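Local coordinates for inositol monophosphatase family protein (Staphylococcus aureus, PDB 5I3S) that probably hydrolyses inositol monophosphate or related sugar phosphates with the help of metal ions, at residues L142-L147 with V241-L246; Q149-I154 with N195-M200. One frame throughout, in Å; residues are numbered along the deposited sequence.

Contact 1 of 2, residues L142-L147 with V241-L246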
ATOM      1  N   LEU A 142     -17.684  10.133  -6.682  1.00 23.92           N
ATOM      2  CA  LEU A 142     -17.681   8.817  -6.120  1.00 22.42           C
ATOM      3  C   LEU A 142     -19.082   8.258  -6.213  1.00 23.05           C
ATOM      4  O   LEU A 142     -20.049   8.996  -6.220  1.00 19.61           O
ATOM      5  CB  LEU A 142     -17.238   8.904  -4.649  1.00 21.97           C
ATOM      6  CG  LEU A 142     -15.806   9.451  -4.416  1.00 21.26           C
ATOM      7  CD1 LEU A 142     -15.468   9.387  -2.948  1.00 20.37           C
ATOM      8  CD2 LEU A 142     -14.793   8.646  -5.223  1.00 21.48           C
ATOM      9  N   ASN A 143     -19.161   6.937  -6.284  1.00 26.10           N
ATOM     10  CA  ASN A 143     -20.433   6.191  -6.212  1.00 25.33           C
ATOM     11  C   ASN A 143     -20.452   5.449  -4.887  1.00 26.33           C
ATOM     12  O   ASN A 143     -19.400   5.090  -4.318  1.00 23.53           O
ATOM     13  CB  ASN A 143     -20.510   5.171  -7.340  1.00 26.70           C
ATOM     14  CG  ASN A 143     -20.661   5.827  -8.718  1.00 30.40           C
ATOM     15  OD1 ASN A 143     -21.457   6.767  -8.883  1.00 33.95           O
ATOM     16  ND2 ASN A 143     -19.923   5.325  -9.711  1.00 27.65           N
ATOM     17  N   ASP A 144     -21.658   5.230  -4.394  1.00 26.06           N
ATOM     18  CA  ASP A 144     -21.878   4.392  -3.237  1.00 25.01           C
ATOM     19  C   ASP A 144     -21.391   2.940  -3.432  1.00 23.29           C
ATOM     20  O   ASP A 144     -21.492   2.367  -4.515  1.00 21.09           O
ATOM     21  CB  ASP A 144     -23.374   4.413  -2.856  1.00 25.94           C
ATOM     22  CG  ASP A 144     -23.814   5.771  -2.203  1.00 29.43           C
ATOM     23  OD1 ASP A 144     -22.951   6.643  -1.885  1.00 29.43           O
ATOM     24  OD2 ASP A 144     -25.036   5.951  -1.997  1.00 28.22           O
ATOM     25  N   SER A 145     -20.863   2.356  -2.352  1.00 21.30           N
ATOM     26  CA  SER A 145     -20.574   0.929  -2.295  1.00 19.77           C
ATOM     27  C   SER A 145     -21.136   0.377  -0.996  1.00 19.25           C
ATOM     28  O   SER A 145     -21.316   1.116  -0.005  1.00 17.03           O
ATOM     29  CB  SER A 145     -19.034   0.692  -2.372  1.00 19.50           C
ATOM     30  OG  SER A 145     -18.375   1.219  -1.220  1.00 18.95           O
ATOM     31  N   ASN A 146     -21.398  -0.925  -0.995  1.00 19.63           N
ATOM     32  CA  ASN A 146     -21.566  -1.658   0.274  1.00 21.59           C
ATOM     33  C   ASN A 146     -20.218  -2.108   0.854  1.00 20.92           C
ATOM     34  O   ASN A 146     -19.266  -2.403   0.091  1.00 19.68           O
ATOM     35  CB  ASN A 146     -22.517  -2.850   0.068  1.00 22.73           C
ATOM     36  CG  ASN A 146     -23.871  -2.391  -0.486  1.00 26.06           C
ATOM     37  OD1 ASN A 146     -24.551  -1.597   0.141  1.00 27.82           O
ATOM     38  ND2 ASN A 146     -24.225  -2.846  -1.697  1.00 27.55           N
ATOM     39  N   LEU A 147     -20.142  -2.195   2.182  1.00 20.13           N
ATOM     40  CA  LEU A 147     -18.902  -2.601   2.859  1.00 20.39           C
ATOM     41  C   LEU A 147     -18.409  -3.971   2.367  1.00 23.26           C
ATOM     42  O   LEU A 147     -17.184  -4.165   2.111  1.00 21.81           O
ATOM     43  CB  LEU A 147     -19.061  -2.625   4.394  1.00 20.31           C
ATOM     44  CG  LEU A 147     -17.778  -3.001   5.152  1.00 20.23           C
ATOM     45  CD1 LEU A 147     -16.624  -2.031   4.923  1.00 19.49           C
ATOM     46  CD2 LEU A 147     -18.070  -3.043   6.622  1.00 22.14           C
ATOM     47  N   VAL A 241     -13.343   8.228   6.451  1.00 17.31           N
ATOM     48  CA  VAL A 241     -13.643   8.828   5.155  1.00 15.50           C
ATOM     49  C   VAL A 241     -14.004   7.736   4.178  1.00 16.16           C
ATOM     50  O   VAL A 241     -13.544   6.573   4.290  1.00 15.63           O
ATOM     51  CB  VAL A 241     -12.507   9.680   4.576  1.00 15.18           C
ATOM     52  CG1 VAL A 241     -12.143  10.808   5.528  1.00 15.41           C
ATOM     53  CG2 VAL A 241     -11.279   8.879   4.237  1.00 16.23           C
ATOM     54  N   GLY A 242     -14.861   8.095   3.241  1.00 15.37           N
ATOM     55  CA  GLY A 242     -15.368   7.117   2.320  1.00 16.36           C
ATOM     56  C   GLY A 242     -16.358   7.710   1.324  1.00 15.63           C
ATOM     57  O   GLY A 242     -16.707   8.882   1.400  1.00 14.39           O
ATOM     58  N   ASN A 243     -16.818   6.870   0.426  1.00 16.54           N
ATOM     59  CA  ASN A 243     -18.008   7.191  -0.349  1.00 18.16           C
ATOM     60  C   ASN A 243     -19.196   7.257   0.618  1.00 19.44           C
ATOM     61  O   ASN A 243     -19.176   6.645   1.687  1.00 21.60           O
ATOM     62  CB  ASN A 243     -18.200   6.230  -1.541  1.00 18.19           C
ATOM     63  CG  ASN A 243     -18.611   4.797  -1.167  1.00 19.24           C
ATOM     64  OD1 ASN A 243     -19.716   4.537  -0.668  1.00 20.25           O
ATOM     65  ND2 ASN A 243     -17.777   3.842  -1.531  1.00 19.61           N
ATOM     66  N   ARG A 244     -20.159   8.101   0.292  1.00 21.11           N
ATOM     67  CA  ARG A 244     -21.353   8.353   1.110  1.00 22.23           C
ATOM     68  C   ARG A 244     -21.952   7.127   1.660  1.00 20.62           C
ATOM     69  O   ARG A 244     -22.056   6.974   2.876  1.00 19.52           O
ATOM     70  CB  ARG A 244     -22.394   9.132   0.320  1.00 24.74           C
ATOM     71  CG  ARG A 244     -22.048  10.600   0.348  1.00 28.70           C
ATOM     72  CD  ARG A 244     -22.761  11.487  -0.663  1.00 32.86           C
ATOM     73  NE  ARG A 244     -22.177  12.814  -0.484  1.00 39.72           N
ATOM     74  CZ  ARG A 244     -22.444  13.661   0.522  1.00 42.87           C
ATOM     75  NH1 ARG A 244     -23.371  13.387   1.436  1.00 44.48           N
ATOM     76  NH2 ARG A 244     -21.788  14.822   0.604  1.00 44.13           N
ATOM     77  N   GLY A 245     -22.254   6.210   0.765  1.00 21.16           N
ATOM     78  CA  GLY A 245     -22.961   5.007   1.137  1.00 23.09           C
ATOM     79  C   GLY A 245     -22.246   4.216   2.226  1.00 24.09           C
ATOM     80  O   GLY A 245     -22.816   3.778   3.220  1.00 24.16           O
ATOM     81  N   LEU A 246     -20.972   3.993   2.068  1.00 22.60           N
ATOM     82  CA  LEU A 246     -20.451   3.112   3.016  1.00 22.74           C
ATOM     83  C   LEU A 246     -19.814   3.795   4.204  1.00 20.71           C
ATOM     84  O   LEU A 246     -19.573   3.144   5.226  1.00 18.42           O
ATOM     85  CB  LEU A 246     -19.568   2.151   2.350  1.00 24.54           C
ATOM     86  CG  LEU A 246     -18.176   2.228   2.786  1.00 23.85           C
ATOM     87  CD1 LEU A 246     -17.710   0.809   2.575  1.00 23.63           C
ATOM     88  CD2 LEU A 246     -17.571   3.387   1.980  1.00 23.75           C
TER
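Asn243 pushes its carboxamide up against the backbone of Asn143 to Ser145, and this is where the contact is tight. With chi1 at 71°, CG is tucked over its own backbone, between N and the carbonyl carbon, and turned to the loop. OD1 accepts Ser145 N at 3.0 Å from one face of the amide plane and Leu246 N from the opposite face, while ND2 gives a nearly straight bond, lying in the amide plane, to Ser145 OG at 2.7 Å. Asn143 O packs on Asn243 CB at 3.2 Å. The bond from Leu246 N makes Asn243 the N-cap of helix 244-255, which follows strand 237-242 in the chain, so one side chain both caps the helix and holds the loop that leads to strand 151-153. Beside it, Leu246 lays CB against Ser145 O and meets Leu147 with CD1 to CD1 at 3.8 Å, the two side chains crossing at about a right angle. On the solvent side, Asp144 OD1 still takes Gly245 N at 2.8 Å, from well above the carboxylate plane and with a bent N-H...O angle of 135°. The loose end is Arg244, which touches that same OD1 through CB while its guanidinium leads away, NE lying 6.4 Å from Asp144 OD1.

Contact 2 of 2, residues Q149-I154 with N195-M200. With PO4 (phosphate ion), chain E.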
ATOM      1  N   GLN A 149     -18.507  -5.345  -0.508  1.00 25.25           N
ATOM      2  CA  GLN A 149     -17.742  -5.233  -1.754  1.00 27.12           C
ATOM      3  C   GLN A 149     -16.694  -4.124  -1.733  1.00 23.27           C
ATOM      4  O   GLN A 149     -16.224  -3.712  -2.769  1.00 21.94           O
ATOM      5  CB  GLN A 149     -18.701  -4.943  -2.943  1.00 30.61           C
ATOM      6  CG  GLN A 149     -19.309  -6.190  -3.563  1.00 35.20           C
ATOM      7  CD  GLN A 149     -20.700  -6.465  -3.026  1.00 41.38           C
ATOM      8  OE1 GLN A 149     -21.597  -5.603  -3.111  1.00 42.50           O
ATOM      9  NE2 GLN A 149     -20.897  -7.665  -2.457  1.00 47.12           N
ATOM     10  N   SER A 150     -16.352  -3.598  -0.571  1.00 22.38           N
ATOM     11  CA  SER A 150     -15.392  -2.483  -0.505  1.00 21.65           C
ATOM     12  C   SER A 150     -14.044  -2.987   0.019  1.00 21.30           C
ATOM     13  O   SER A 150     -13.992  -3.947   0.789  1.00 21.13           O
ATOM     14  CB  SER A 150     -15.927  -1.375   0.402  1.00 21.13           C
ATOM     15  OG  SER A 150     -17.230  -1.001   0.012  1.00 20.67           O
ATOM     16  N   ILE A 151     -12.982  -2.337  -0.440  1.00 21.77           N
ATOM     17  CA  ILE A 151     -11.635  -2.378   0.148  1.00 21.65           C
ATOM     18  C   ILE A 151     -11.434  -1.135   0.966  1.00 19.67           C
ATOM     19  O   ILE A 151     -11.706  -0.042   0.476  1.00 19.20           O
ATOM     20  CB  ILE A 151     -10.547  -2.276  -0.940  1.00 25.84           C
ATOM     21  CG1 ILE A 151     -10.755  -3.338  -2.030  1.00 28.85           C
ATOM     22  CG2 ILE A 151      -9.162  -2.459  -0.323  1.00 27.55           C
ATOM     23  CD1 ILE A 151      -9.667  -3.261  -3.100  1.00 32.00           C
ATOM     24  N   ILE A 152     -10.851  -1.302   2.150  1.00 17.98           N
ATOM     25  CA  ILE A 152     -10.662  -0.258   3.112  1.00 16.61           C
ATOM     26  C   ILE A 152      -9.230  -0.131   3.509  1.00 16.07           C
ATOM     27  O   ILE A 152      -8.483  -1.095   3.485  1.00 16.46           O
ATOM     28  CB  ILE A 152     -11.464  -0.513   4.410  1.00 17.48           C
ATOM     29  CG1 ILE A 152     -10.931  -1.707   5.202  1.00 17.07           C
ATOM     30  CG2 ILE A 152     -12.940  -0.752   4.048  1.00 17.56           C
ATOM     31  CD1 ILE A 152     -11.686  -1.947   6.479  1.00 18.10           C
ATOM     32  N   GLY A 153      -8.876   1.079   3.907  1.00 15.42           N
ATOM     33  CA  GLY A 153      -7.580   1.395   4.382  1.00 15.11           C
ATOM     34  C   GLY A 153      -7.594   1.419   5.894  1.00 14.69           C
ATOM     35  O   GLY A 153      -8.400   2.162   6.479  1.00 14.30           O
ATOM     36  N   ILE A 154      -6.693   0.648   6.515  1.00 13.97           N
ATOM     37  CA  ILE A 154      -6.546   0.652   7.952  1.00 15.31           C
ATOM     38  C   ILE A 154      -5.226   0.011   8.328  1.00 15.65           C
ATOM     39  O   ILE A 154      -4.927  -1.086   7.862  1.00 17.18           O
ATOM     40  CB  ILE A 154      -7.727  -0.071   8.656  1.00 15.89           C
ATOM     41  CG1 ILE A 154      -7.605   0.030  10.172  1.00 16.75           C
ATOM     42  CG2 ILE A 154      -7.843  -1.540   8.258  1.00 15.40           C
ATOM     43  CD1 ILE A 154      -8.841  -0.527  10.876  1.00 17.63           C
ATOM     44  N   ASN A 195      -9.586   4.436  -5.407  1.00 19.79           N
ATOM     45  CA  ASN A 195      -8.698   3.309  -5.147  1.00 20.12           C
ATOM     46  C   ASN A 195      -8.986   2.570  -3.830  1.00 20.28           C
ATOM     47  O   ASN A 195      -8.678   1.373  -3.704  1.00 20.36           O
ATOM     48  CB  ASN A 195      -7.222   3.741  -5.215  1.00 21.70           C
ATOM     49  CG  ASN A 195      -6.652   3.615  -6.619  1.00 25.29           C
ATOM     50  OD1 ASN A 195      -7.406   3.515  -7.630  1.00 25.76           O
ATOM     51  ND2 ASN A 195      -5.317   3.604  -6.714  1.00 25.47           N
ATOM     52  N   LEU A 196      -9.550   3.280  -2.864  1.00 18.91           N
ATOM     53  CA  LEU A 196     -10.082   2.692  -1.656  1.00 19.40           C
ATOM     54  C   LEU A 196     -11.490   3.260  -1.465  1.00 19.98           C
ATOM     55  O   LEU A 196     -11.718   4.433  -1.756  1.00 23.32           O
ATOM     56  CB  LEU A 196      -9.236   3.092  -0.446  1.00 19.20           C
ATOM     57  CG  LEU A 196      -7.765   2.689  -0.307  1.00 20.26           C
ATOM     58  CD1 LEU A 196      -7.163   3.287   0.970  1.00 20.45           C
ATOM     59  CD2 LEU A 196      -7.667   1.171  -0.294  1.00 21.92           C
ATOM     60  N   GLU A 197     -12.403   2.453  -0.945  1.00 18.35           N
ATOM     61  CA  GLU A 197     -13.754   2.892  -0.688  1.00 19.37           C
ATOM     62  C   GLU A 197     -13.831   3.540   0.645  1.00 18.73           C
ATOM     63  O   GLU A 197     -14.661   4.419   0.827  1.00 20.32           O
ATOM     64  CB  GLU A 197     -14.793   1.753  -0.779  1.00 21.81           C
ATOM     65  CG  GLU A 197     -15.193   1.345  -2.204  1.00 22.94           C
ATOM     66  CD  GLU A 197     -14.240   0.399  -2.914  1.00 27.08           C
ATOM     67  OE1 GLU A 197     -13.258  -0.120  -2.337  1.00 29.21           O
ATOM     68  OE2 GLU A 197     -14.505   0.119  -4.089  1.00 33.38           O
ATOM     69  N   ALA A 198     -12.973   3.150   1.580  1.00 17.62           N
ATOM     70  CA  ALA A 198     -12.838   3.907   2.812  1.00 16.23           C
ATOM     71  C   ALA A 198     -11.466   3.754   3.464  1.00 15.84           C
ATOM     72  O   ALA A 198     -10.728   2.816   3.182  1.00 14.76           O
ATOM     73  CB  ALA A 198     -13.909   3.490   3.795  1.00 16.91           C
ATOM     74  N   TYR A 199     -11.184   4.688   4.371  1.00 15.39           N
ATOM     75  CA  TYR A 199      -9.973   4.763   5.136  1.00 15.58           C
ATOM     76  C   TYR A 199     -10.344   5.226   6.572  1.00 16.85           C
ATOM     77  O   TYR A 199     -11.219   6.078   6.771  1.00 16.05           O
ATOM     78  CB  TYR A 199      -9.014   5.770   4.488  1.00 15.64           C
ATOM     79  CG  TYR A 199      -7.831   6.105   5.352  1.00 15.93           C
ATOM     80  CD1 TYR A 199      -6.912   5.112   5.713  1.00 15.92           C
ATOM     81  CD2 TYR A 199      -7.611   7.402   5.811  1.00 16.83           C
ATOM     82  CE1 TYR A 199      -5.813   5.389   6.511  1.00 15.77           C
ATOM     83  CE2 TYR A 199      -6.524   7.707   6.632  1.00 16.71           C
ATOM     84  CZ  TYR A 199      -5.603   6.692   6.959  1.00 16.92           C
ATOM     85  OH  TYR A 199      -4.535   6.942   7.817  1.00 17.24           O
ATOM     86  N   MET A 200      -9.616   4.715   7.566  1.00 17.40           N
ATOM     87  CA  MET A 200      -9.863   5.094   8.923  1.00 17.71           C
ATOM     88  C   MET A 200      -8.571   4.985   9.752  1.00 18.35           C
ATOM     89  O   MET A 200      -7.621   4.192   9.438  1.00 18.64           O
ATOM     90  CB  MET A 200     -11.030   4.246   9.510  1.00 19.14           C
ATOM     91  CG  MET A 200     -10.735   2.747   9.551  1.00 19.52           C
ATOM     92  SD  MET A 200     -12.144   1.644   9.320  1.00 21.50           S
ATOM     93  CE  MET A 200     -12.425   1.848   7.580  1.00 22.45           C
TER
HETATM   94  P   PO4 E 301      -1.711   4.512   7.944  1.00 22.19           P
HETATM   95  O1  PO4 E 301      -1.209   5.596   7.013  1.00 22.65           O
HETATM   96  O2  PO4 E 301      -0.675   4.175   8.951  1.00 19.29           O
HETATM   97  O3  PO4 E 301      -2.038   3.318   7.060  1.00 22.45           O
HETATM   98  O4  PO4 E 301      -2.989   4.992   8.588  1.00 19.19           O
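Two neighbouring parallel strands of the mixed five-stranded sheet, 151-153 and 198-201, meet here. Gly153 N donates to Ala198 O at 2.6 Å and Gly153 O accepts Met200 N at 3.0 Å, so this one glycine grips the residues on either side of Tyr199. With no side chain on Gly153, Leu196 CD1 and Tyr199 CD1 can come in close to its backbone; the tyrosine CD1 is 3.4 Å from Gly153 O. Where the strands begin, Ile151 O takes Glu197 N. Ile151 N turns to the side chain instead, reaching Glu197 OE1 at 2.9 Å from above the carboxylate plane. A bend in the glutamate chain (chi2 81°) carries CD back toward Ile151, with CB packed on Ser150 CB at 3.5 Å. The other oxygen, OE2, bonds to His93 of the second subunit, so the carboxylate links the start of this strand pair to the dimer partner. On the sheet face of Ile152 and Ala198, the bent Met200 side chain brings CE to 4.0 Å from Ile152 CD1, and Ile154 CD1 packs on Met200 CG; Phe168 and Ile171 of helix 164-174 also lie against Met200. On the other face, beside helix 184-193, Tyr199 OH donates to PO4 O4 at 2.6 Å, the oxygen lying in the ring plane at its edge. A mixed sheet between helical layers is typical of the layered alpha-beta-alpha-beta-alpha sandwich of the FIG superfamily, the sugar phosphatase fold.

In the fold
Contact 2 is nested inside the chain loop that contact 1 closes; their centres lie 9 Å apart, and both reach the same five-stranded sheet, contact 1 through the end of strand 237-242. Strand 198-201 joins them: it pairs with 151-153 on one side and, antiparallel, with 237-242 on the other, where Val241 O is 3.0 Å from Tyr199 N, a probable hydrogen bond. A second link runs through two serines, Ser145 OG being 2.8 Å from Ser150 OG, also a probable hydrogen bond, with Leu246 CD1 packed on that same Ser150 OG at 3.2 Å. A phosphate ion reaches contact 2 at Tyr199 OH; it probably comes from the crystallisation liquor, so it does not by itself mark the active site.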